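Local coordinates for OmpA family protein (Klebsiella pneumoniae subsp. pneumoniae, PDB 7RJJ) that probably anchors the outer membrane to the cell wall by binding peptidoglycan through this OmpA-like domain, which here holds D-alanine, at residues M35-R40 / V112-V117. Numbering follows the deposited sequence. Where two conformers were deposited one is given.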
loop_
_atom_site.group_PDB
_atom_site.type_symbol
_atom_site.label_atom_id
_atom_site.label_comp_id
_atom_site.label_asym_id
_atom_site.label_seq_id
_atom_site.Cartn_x
_atom_site.Cartn_y
_atom_site.Cartn_z
HETATM N N MSE A 35 2.489 9.727 9.360
HETATM C CA MSE A 35 2.920 11.090 9.622
HETATM C C MSE A 35 2.824 11.913 8.334
HETATM O O MSE A 35 2.321 13.049 8.351
HETATM C CB MSE A 35 4.316 11.091 10.252
HETATM C CG MSE A 35 4.274 11.166 11.765
HETATM SE SE MSE A 35 5.914 10.541 12.622
HETATM C CE MSE A 35 6.994 9.338 11.511
ATOM N N ASP A 36 3.249 11.321 7.208
ATOM C CA ASP A 36 3.170 11.998 5.920
ATOM C C ASP A 36 1.697 12.298 5.586
ATOM O O ASP A 36 1.424 13.385 5.046
ATOM C CB ASP A 36 3.821 11.182 4.801
ATOM C CG ASP A 36 5.333 11.039 4.919
ATOM O OD1 ASP A 36 5.952 11.901 5.539
ATOM O OD2 ASP A 36 5.873 10.052 4.385
ATOM N N ILE A 37 0.794 11.366 5.907
ATOM C CA ILE A 37 -0.674 11.550 5.679
ATOM C C ILE A 37 -1.197 12.675 6.586
ATOM O O ILE A 37 -1.975 13.531 6.079
ATOM C CB ILE A 37 -1.440 10.224 5.901
ATOM C CG1 ILE A 37 -1.215 9.269 4.726
ATOM C CG2 ILE A 37 -2.926 10.476 6.139
ATOM C CD1 ILE A 37 -1.561 7.821 4.992
ATOM N N LYS A 38 -0.755 12.701 7.848
ATOM C CA LYS A 38 -1.251 13.694 8.836
ATOM C C LYS A 38 -0.826 15.104 8.421
ATOM O O LYS A 38 -1.566 16.038 8.750
ATOM C CB LYS A 38 -0.763 13.342 10.246
ATOM C CG LYS A 38 -1.359 12.062 10.817
ATOM C CD LYS A 38 -2.827 12.174 11.128
ATOM C CE LYS A 38 -3.445 10.859 11.545
ATOM N NZ LYS A 38 -4.816 11.054 12.086
ATOM N N ALA A 39 0.277 15.233 7.682
ATOM C CA ALA A 39 0.759 16.569 7.267
ATOM C C ALA A 39 -0.079 17.103 6.101
ATOM O O ALA A 39 0.078 18.293 5.782
ATOM C CB ALA A 39 2.222 16.499 6.905
ATOM N N ARG A 40 -0.940 16.270 5.498
ATOM C CA ARG A 40 -1.743 16.759 4.347
ATOM C C ARG A 40 -3.213 16.404 4.567
ATOM O O ARG A 40 -3.789 15.607 3.837
ATOM C CB ARG A 40 -1.156 16.217 3.041
ATOM C CG ARG A 40 0.364 16.116 3.071
ATOM C CD ARG A 40 1.102 16.443 1.795
ATOM N NE ARG A 40 1.059 17.884 1.577
ATOM C CZ ARG A 40 1.938 18.585 0.861
ATOM N NH1 ARG A 40 1.786 19.894 0.733
ATOM N NH2 ARG A 40 2.976 17.991 0.296
ATOM N N VAL A 112 2.852 -2.152 -0.671
ATOM C CA VAL A 112 1.789 -1.133 -0.880
ATOM C C VAL A 112 2.483 0.214 -1.120
ATOM O O VAL A 112 3.517 0.480 -0.473
ATOM C CB VAL A 112 0.803 -1.089 0.300
ATOM C CG1 VAL A 112 0.080 0.245 0.387
ATOM C CG2 VAL A 112 -0.171 -2.256 0.260
ATOM N N GLU A 113 1.950 0.984 -2.065
ATOM C CA GLU A 113 2.414 2.337 -2.446
ATOM C C GLU A 113 1.275 3.308 -2.113
ATOM O O GLU A 113 0.103 2.926 -2.348
ATOM C CB GLU A 113 2.702 2.405 -3.948
ATOM C CG GLU A 113 3.756 1.432 -4.451
ATOM C CD GLU A 113 5.199 1.783 -4.141
ATOM O OE1 GLU A 113 5.437 2.830 -3.473
ATOM O OE2 GLU A 113 6.098 1.025 -4.601
ATOM N N ILE A 114 1.594 4.468 -1.549
ATOM C CA ILE A 114 0.553 5.483 -1.212
ATOM C C ILE A 114 0.857 6.766 -1.990
ATOM O O ILE A 114 2.036 7.197 -2.027
ATOM C CB ILE A 114 0.473 5.721 0.311
ATOM C CG1 ILE A 114 0.056 4.449 1.053
ATOM C CG2 ILE A 114 -0.462 6.879 0.633
ATOM C CD1 ILE A 114 0.115 4.551 2.559
ATOM N N SER A 115 -0.168 7.309 -2.645
ATOM C CA SER A 115 -0.038 8.600 -3.361
ATOM C C SER A 115 -1.068 9.559 -2.766
ATOM O O SER A 115 -2.221 9.114 -2.571
ATOM C CB SER A 115 -0.243 8.444 -4.834
ATOM O OG SER A 115 0.717 7.569 -5.393
ATOM N N LEU A 116 -0.667 10.791 -2.450
ATOM C CA LEU A 116 -1.630 11.788 -1.896
ATOM C C LEU A 116 -2.050 12.716 -3.044
ATOM O O LEU A 116 -1.174 13.311 -3.692
ATOM C CB LEU A 116 -0.986 12.514 -0.717
ATOM C CG LEU A 116 -0.343 11.604 0.332
ATOM C CD1 LEU A 116 0.307 12.418 1.440
ATOM C CD2 LEU A 116 -1.353 10.634 0.913
ATOM N N VAL A 117 -3.353 12.777 -3.316
ATOM C CA VAL A 117 -3.875 13.530 -4.489
ATOM C C VAL A 117 -4.690 14.716 -3.986
ATOM O O VAL A 117 -5.708 14.546 -3.329
ATOM C CB VAL A 117 -4.701 12.597 -5.392
ATOM C CG1 VAL A 117 -5.207 13.316 -6.621
ATOM C CG2 VAL A 117 -3.907 11.352 -5.773
#
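The two flat side-chain groups of this contact, the carboxylate of D36 and the guanidinium of R40, lay neither face nor edge on strand 112-117. The carboxylate stays at the margin, where the D36 side chain also touches L9. The R40 chain bends at chi2 (-143°) and chi3 (73°), which carries its guanidinium away from the strand. The contact is made by aliphatic carbons and one backbone carbonyl.

L116 is the centre of it. Its CG stands beside its own backbone N, and the two methyls part to meet different partners. CD1 meets the last part of the helix and the turn after it. CD1 of L116 lies 3.9 Å from the backbone O of D36 and 4.0 Å from CG of R40. The carbonyl of D36 also accepts a weak hydrogen bond from N of A39. CD of R40 is near as well, and the arginine chain crosses L116 at about a right angle. CD2 of L116 comes 4.1 Å from CG1 of I37, and these two side chains also cross nearly square.

I37 sets out alongside the strand, not straight at it. Its CG1 is beside the backbone N, and an extended chi2 (163°) sends CD1 on toward I114. There the two CD1 methyls of I37 and I114 meet loosely, tip to tip, at 4.4 Å.

Between I37 and R40 the chain turns, and N of R40 hydrogen-bonds to O of I37 at 3.0 Å, which brings R40 back to L116.

I37 and I114 both rest on I45 of strand 43-49, and they touch M75 and V71 of helix 57-77 respectively. L116 also packs on W43 and I7. The contact thus seats the C-terminal part of helix 27-38 on strand 112-117, part of the helix-on-sheet hydrophobic core of the alpha/beta OmpA-like peptidoglycan-binding fold.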